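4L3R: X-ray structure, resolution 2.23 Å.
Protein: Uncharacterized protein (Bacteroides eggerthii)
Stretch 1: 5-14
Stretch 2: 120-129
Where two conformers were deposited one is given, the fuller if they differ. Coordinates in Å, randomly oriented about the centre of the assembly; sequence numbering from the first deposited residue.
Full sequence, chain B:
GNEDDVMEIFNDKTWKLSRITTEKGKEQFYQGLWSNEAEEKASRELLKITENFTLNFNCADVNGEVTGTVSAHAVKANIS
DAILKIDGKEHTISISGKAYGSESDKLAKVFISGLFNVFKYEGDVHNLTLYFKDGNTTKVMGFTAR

Stretch 1 5-14: DVMEIFNDKT
Stretch 2, residues 120-129: KYEGDVHNLT

How does the helical start of stretch 1 meet the hairpin of stretch 2? The helix that enters from earlier in the chain packs on the hairpin strands, which pair antiparallel (Glu122 N to Thr129 O 3.0 Å, Thr129 N to Glu122 O 2.8 Å). One water donates to Asp5 O (2.7 Å) and, weakly, to Gly123 O (3.4 Å). Val6 (phi/psi -70/-44, chi1 t) sets CG2 3.5 Å from Tyr121 OH; Tyr121 is extended (-153/174), chi1 p, chi2 -80°, its CB toward the helix.

What does Glu8 contribute? Its CA lies 6.4 Å from Val125 CA, the nearest CA pair across the stretches. With backbone -74/-19, chi1 t, chi2 p and chi3 39°, Glu8 brings OE2 3.7 Å from CG1 of Val125 (-62/-42, chi1 t), carboxylate packing against methyl without a hydrogen bond, while Glu8 OE1 accepts a hydrogen bond from Asn11 ND2 at 3.2 Å.

Where is the apolar contact? Ile9 (-74/-31, chi1 m, chi2 t) starts sideways, but its end comes nearer: CD1 lies 3.7 Å from Tyr121 CE2, oblique to the ring, and CG2 4.4 Å from Leu128 CD2 (chi1 t, chi2 p).

What joins the loop to the turn? The CA-to-CB bond of Lys13 (-158/146; chi p, t, p, t) points toward stretch 2. Its NZ donates to Val125 O (2.7 Å) and Glu8 O (2.7 Å), and forms a salt bridge with Glu8 OE2 (3.0 Å), so one ammonium ties both stretches together.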

ATOM      1  N   ASP B   5      -6.460  10.502  -3.641  1.00102.39           N
ATOM      2  CA  ASP B   5      -7.754   9.943  -4.045  1.00 98.51           C
ATOM      3  C   ASP B   5      -7.608   8.451  -4.355  1.00 94.01           C
ATOM      4  O   ASP B   5      -8.497   7.670  -4.013  1.00 92.25           O
ATOM      5  CB  ASP B   5      -8.326  10.678  -5.277  1.00101.56           C
ATOM      6  CG  ASP B   5      -8.788  12.106  -5.042  1.00115.84           C
ATOM      7  OD1 ASP B   5      -8.530  12.643  -3.940  1.00119.05           O
ATOM      8  OD2 ASP B   5      -9.401  12.688  -5.962  1.00122.66           O
ATOM      9  N   VAL B   6      -6.473   8.059  -4.981  1.00 85.55           N
ATOM     10  CA  VAL B   6      -6.179   6.660  -5.322  1.00 80.13           C
ATOM     11  C   VAL B   6      -5.891   5.850  -4.060  1.00 77.63           C
ATOM     12  O   VAL B   6      -6.397   4.741  -3.945  1.00 74.50           O
ATOM     13  CB  VAL B   6      -4.994   6.541  -6.323  1.00 83.83           C
ATOM     14  CG1 VAL B   6      -4.556   5.085  -6.512  1.00 80.84           C
ATOM     15  CG2 VAL B   6      -5.363   7.148  -7.662  1.00 84.50           C
HETATM   16  N   MSE B   7      -5.095   6.398  -3.114  1.00 72.38           N
HETATM   17  CA  MSE B   7      -4.757   5.610  -1.930  0.70 70.55           C
HETATM   18  C   MSE B   7      -5.914   5.572  -0.927  1.00 77.09           C
HETATM   19  O   MSE B   7      -5.883   4.725  -0.040  1.00 77.68           O
HETATM   20  CB  MSE B   7      -3.445   6.075  -1.280  0.70 74.06           C
HETATM   21  CG  MSE B   7      -2.281   5.091  -1.514  0.70 77.83           C
HETATM   22 SE   MSE B   7      -2.062   4.419  -3.368  0.52 79.82          SE
HETATM   23  CE  MSE B   7      -1.889   6.145  -4.179  0.70 78.78           C
ATOM     24  N   GLU B   8      -6.983   6.379  -1.117  1.00 74.90           N
ATOM     25  CA  GLU B   8      -8.170   6.270  -0.267  1.00 75.70           C
ATOM     26  C   GLU B   8      -8.963   5.000  -0.651  1.00 75.32           C
ATOM     27  O   GLU B   8      -9.734   4.502   0.164  1.00 76.10           O
ATOM     28  CB  GLU B   8      -9.046   7.537  -0.375  1.00 79.87           C
ATOM     29  CG  GLU B   8     -10.184   7.627   0.635  1.00 93.22           C
ATOM     30  CD  GLU B   8      -9.826   7.408   2.097  1.00113.45           C
ATOM     31  OE1 GLU B   8      -8.745   7.877   2.525  1.00107.35           O
ATOM     32  OE2 GLU B   8     -10.626   6.767   2.817  1.00103.70           O
ATOM     33  N   ILE B   9      -8.729   4.443  -1.860  1.00 67.67           N
ATOM     34  CA  ILE B   9      -9.366   3.208  -2.325  1.00 63.90           C
ATOM     35  C   ILE B   9      -8.728   1.992  -1.593  1.00 65.88           C
ATOM     36  O   ILE B   9      -9.420   1.002  -1.351  1.00 63.86           O
ATOM     37  CB  ILE B   9      -9.264   3.101  -3.881  1.00 65.03           C
ATOM     38  CG1 ILE B   9      -9.993   4.285  -4.569  1.00 66.97           C
ATOM     39  CG2 ILE B   9      -9.831   1.792  -4.390  1.00 62.81           C
ATOM     40  CD1 ILE B   9      -9.611   4.492  -6.032  1.00 73.97           C
ATOM     41  N   PHE B  10      -7.432   2.087  -1.226  1.00 63.44           N
ATOM     42  CA  PHE B  10      -6.682   1.051  -0.491  1.00 62.81           C
ATOM     43  C   PHE B  10      -6.756   1.199   1.042  1.00 73.38           C
ATOM     44  O   PHE B  10      -6.327   0.288   1.758  1.00 74.42           O
ATOM     45  CB  PHE B  10      -5.186   1.127  -0.865  1.00 63.26           C
ATOM     46  CG  PHE B  10      -4.827   0.633  -2.240  1.00 61.11           C
ATOM     47  CD1 PHE B  10      -5.046   1.425  -3.357  1.00 61.99           C
ATOM     48  CD2 PHE B  10      -4.181  -0.586  -2.412  1.00 61.33           C
ATOM     49  CE1 PHE B  10      -4.706   0.971  -4.627  1.00 61.09           C
ATOM     50  CE2 PHE B  10      -3.822  -1.027  -3.684  1.00 62.25           C
ATOM     51  CZ  PHE B  10      -4.094  -0.249  -4.782  1.00 59.03           C
ATOM     52  N   ASN B  11      -7.225   2.354   1.543  1.00 73.74           N
ATOM     53  CA  ASN B  11      -7.198   2.688   2.968  1.00 77.95           C
ATOM     54  C   ASN B  11      -8.177   1.868   3.843  1.00 84.02           C
ATOM     55  O   ASN B  11      -9.282   2.324   4.141  1.00 84.31           O
ATOM     56  CB  ASN B  11      -7.455   4.201   3.155  1.00 81.26           C
ATOM     57  CG  ASN B  11      -7.114   4.756   4.519  1.00101.09           C
ATOM     58  OD1 ASN B  11      -6.576   4.071   5.399  1.00 92.04           O
ATOM     59  ND2 ASN B  11      -7.367   6.044   4.699  1.00 96.12           N
ATOM     60  N   ASP B  12      -7.701   0.696   4.323  1.00 82.24           N
ATOM     61  CA  ASP B  12      -8.384  -0.196   5.271  1.00 84.22           C
ATOM     62  C   ASP B  12      -9.899  -0.271   5.012  1.00 85.71           C
ATOM     63  O   ASP B  12     -10.706   0.203   5.824  1.00 88.20           O
ATOM     64  CB  ASP B  12      -8.086   0.294   6.712  1.00 91.76           C
ATOM     65  CG  ASP B  12      -8.544  -0.617   7.842  1.00110.25           C
ATOM     66  OD1 ASP B  12      -8.473  -1.858   7.677  1.00110.92           O
ATOM     67  OD2 ASP B  12      -8.935  -0.087   8.909  1.00119.79           O
ATOM     68  N   LYS B  13     -10.280  -0.846   3.863  1.00 77.09           N
ATOM     69  CA  LYS B  13     -11.694  -0.941   3.513  1.00 74.74           C
ATOM     70  C   LYS B  13     -11.978  -2.044   2.514  1.00 74.57           C
ATOM     71  O   LYS B  13     -11.173  -2.306   1.615  1.00 72.91           O
ATOM     72  CB  LYS B  13     -12.199   0.398   2.945  1.00 76.17           C
ATOM     73  CG  LYS B  13     -11.410   0.927   1.739  1.00 75.41           C
ATOM     74  CD  LYS B  13     -12.026   2.189   1.153  1.00 77.80           C
ATOM     75  CE  LYS B  13     -11.883   3.393   2.055  1.00 80.16           C
ATOM     76  NZ  LYS B  13     -12.207   4.647   1.336  1.00 81.50           N
ATOM     77  N   THR B  14     -13.161  -2.659   2.659  1.00 68.86           N
ATOM     78  CA  THR B  14     -13.667  -3.684   1.761  1.00 64.07           C
ATOM     79  C   THR B  14     -14.814  -3.053   0.989  1.00 63.98           C
ATOM     80  O   THR B  14     -15.759  -2.540   1.597  1.00 65.72           O
ATOM     81  CB  THR B  14     -14.072  -4.918   2.560  1.00 67.26           C
ATOM     82  OG1 THR B  14     -12.906  -5.417   3.221  1.00 67.89           O
ATOM     83  CG2 THR B  14     -14.676  -6.011   1.685  1.00 58.95           C
ATOM     84  N   LYS B 120     -12.120   2.343 -16.651  1.00 53.05           N
ATOM     85  CA  LYS B 120     -12.038   3.624 -15.935  1.00 54.38           C
ATOM     86  C   LYS B 120     -12.909   3.574 -14.679  1.00 57.96           C
ATOM     87  O   LYS B 120     -13.677   2.628 -14.499  1.00 55.34           O
ATOM     88  CB  LYS B 120     -12.417   4.824 -16.838  1.00 60.18           C
ATOM     89  CG  LYS B 120     -13.891   4.899 -17.256  1.00 69.83           C
ATOM     90  CD  LYS B 120     -14.181   6.094 -18.172  1.00 77.89           C
ATOM     91  CE  LYS B 120     -15.661   6.277 -18.432  1.00 86.81           C
ATOM     92  NZ  LYS B 120     -15.942   7.451 -19.307  1.00104.16           N
ATOM     93  N   TYR B 121     -12.764   4.574 -13.799  1.00 57.07           N
ATOM     94  CA  TYR B 121     -13.511   4.614 -12.545  1.00 56.13           C
ATOM     95  C   TYR B 121     -13.724   6.031 -12.030  1.00 65.08           C
ATOM     96  O   TYR B 121     -13.165   6.996 -12.545  1.00 67.11           O
ATOM     97  CB  TYR B 121     -12.752   3.815 -11.457  1.00 53.82           C
ATOM     98  CG  TYR B 121     -11.546   4.545 -10.904  1.00 56.17           C
ATOM     99  CD1 TYR B 121     -10.342   4.570 -11.599  1.00 58.25           C
ATOM    100  CD2 TYR B 121     -11.630   5.276  -9.722  1.00 57.82           C
ATOM    101  CE1 TYR B 121      -9.246   5.288 -11.125  1.00 59.65           C
ATOM    102  CE2 TYR B 121     -10.543   6.004  -9.242  1.00 59.83           C
ATOM    103  CZ  TYR B 121      -9.352   6.009  -9.950  1.00 64.38           C
ATOM    104  OH  TYR B 121      -8.260   6.713  -9.512  1.00 65.45           O
ATOM    105  N   GLU B 122     -14.500   6.121 -10.959  1.00 63.30           N
ATOM    106  CA  GLU B 122     -14.708   7.337 -10.189  1.00 66.95           C
ATOM    107  C   GLU B 122     -15.137   6.905  -8.783  1.00 70.35           C
ATOM    108  O   GLU B 122     -15.652   5.799  -8.609  1.00 67.29           O
ATOM    109  CB  GLU B 122     -15.700   8.306 -10.866  1.00 72.09           C
ATOM    110  CG  GLU B 122     -17.122   7.794 -11.003  1.00 83.64           C
ATOM    111  CD  GLU B 122     -18.051   8.640 -11.856  1.00105.04           C
ATOM    112  OE1 GLU B 122     -17.606   9.680 -12.396  1.00101.77           O
ATOM    113  OE2 GLU B 122     -19.231   8.244 -12.000  1.00 94.71           O
ATOM    114  N   GLY B 123     -14.838   7.726  -7.791  1.00 69.49           N
ATOM    115  CA  GLY B 123     -15.184   7.398  -6.417  1.00 69.40           C
ATOM    116  C   GLY B 123     -14.740   8.405  -5.381  1.00 76.79           C
ATOM    117  O   GLY B 123     -13.987   9.340  -5.673  1.00 78.74           O
ATOM    118  N   ASP B 124     -15.230   8.203  -4.154  1.00 73.24           N
ATOM    119  CA  ASP B 124     -14.913   9.029  -2.996  1.00 75.66           C
ATOM    120  C   ASP B 124     -14.594   8.080  -1.813  1.00 76.69           C
ATOM    121  O   ASP B 124     -14.278   6.912  -2.051  1.00 72.54           O
ATOM    122  CB  ASP B 124     -16.064  10.029  -2.720  1.00 81.62           C
ATOM    123  CG  ASP B 124     -17.365   9.457  -2.178  1.00 91.86           C
ATOM    124  OD1 ASP B 124     -17.522   8.221  -2.187  1.00 89.51           O
ATOM    125  OD2 ASP B 124     -18.240  10.252  -1.772  1.00101.43           O
ATOM    126  N   VAL B 125     -14.669   8.567  -0.566  1.00 75.58           N
ATOM    127  CA  VAL B 125     -14.330   7.781   0.625  1.00 74.50           C
ATOM    128  C   VAL B 125     -15.257   6.566   0.773  1.00 74.25           C
ATOM    129  O   VAL B 125     -14.781   5.489   1.107  1.00 71.74           O
ATOM    130  CB  VAL B 125     -14.373   8.669   1.911  1.00 83.36           C
ATOM    131  CG1 VAL B 125     -14.191   7.835   3.184  1.00 83.66           C
ATOM    132  CG2 VAL B 125     -13.327   9.782   1.855  1.00 85.45           C
ATOM    133  N   HIS B 126     -16.562   6.739   0.541  1.00 71.20           N
ATOM    134  CA  HIS B 126     -17.551   5.680   0.749  1.00 69.51           C
ATOM    135  C   HIS B 126     -18.094   5.040  -0.528  1.00 69.17           C
ATOM    136  O   HIS B 126     -18.715   3.994  -0.411  1.00 66.92           O
ATOM    137  CB  HIS B 126     -18.727   6.240   1.560  1.00 74.46           C
ATOM    138  CG  HIS B 126     -18.309   6.672   2.931  1.00 81.92           C
ATOM    139  ND1 HIS B 126     -18.022   5.748   3.922  1.00 83.78           N
ATOM    140  CD2 HIS B 126     -18.085   7.914   3.418  1.00 87.69           C
ATOM    141  CE1 HIS B 126     -17.659   6.450   4.982  1.00 87.28           C
ATOM    142  NE2 HIS B 126     -17.681   7.759   4.725  1.00 90.17           N
ATOM    143  N   ASN B 127     -17.892   5.634  -1.722  1.00 64.88           N
ATOM    144  CA  ASN B 127     -18.433   5.075  -2.967  1.00 61.83           C
ATOM    145  C   ASN B 127     -17.350   4.860  -4.021  1.00 63.08           C
ATOM    146  O   ASN B 127     -16.397   5.628  -4.101  1.00 62.93           O
ATOM    147  CB  ASN B 127     -19.525   5.988  -3.540  1.00 63.90           C
ATOM    148  CG  ASN B 127     -20.637   6.281  -2.564  1.00 82.03           C
ATOM    149  OD1 ASN B 127     -21.606   5.528  -2.451  1.00 74.80           O
ATOM    150  ND2 ASN B 127     -20.506   7.354  -1.798  1.00 78.14           N
ATOM    151  N   LEU B 128     -17.511   3.797  -4.825  1.00 57.57           N
ATOM    152  CA  LEU B 128     -16.610   3.456  -5.928  1.00 55.08           C
ATOM    153  C   LEU B 128     -17.442   2.963  -7.099  1.00 58.21           C
ATOM    154  O   LEU B 128     -18.294   2.092  -6.923  1.00 56.50           O
ATOM    155  CB  LEU B 128     -15.571   2.399  -5.511  1.00 52.55           C
ATOM    156  CG  LEU B 128     -14.597   1.913  -6.604  1.00 55.00           C
ATOM    157  CD1 LEU B 128     -13.673   3.036  -7.060  1.00 55.84           C
ATOM    158  CD2 LEU B 128     -13.773   0.735  -6.108  1.00 55.72           C
ATOM    159  N   THR B 129     -17.210   3.538  -8.286  1.00 56.13           N
ATOM    160  CA  THR B 129     -17.909   3.172  -9.512  1.00 55.73           C
ATOM    161  C   THR B 129     -16.878   2.722 -10.523  1.00 58.14           C
ATOM    162  O   THR B 129     -15.978   3.497 -10.838  1.00 58.30           O
ATOM    163  CB  THR B 129     -18.730   4.359 -10.032  1.00 65.14           C
ATOM    164  OG1 THR B 129     -19.552   4.854  -8.978  1.00 71.66           O
ATOM    165  CG2 THR B 129     -19.603   3.982 -11.221  1.00 61.39           C
TER
HETATM  166  O   HOH W   1     -11.128   7.823  -4.586  1.00 67.60           O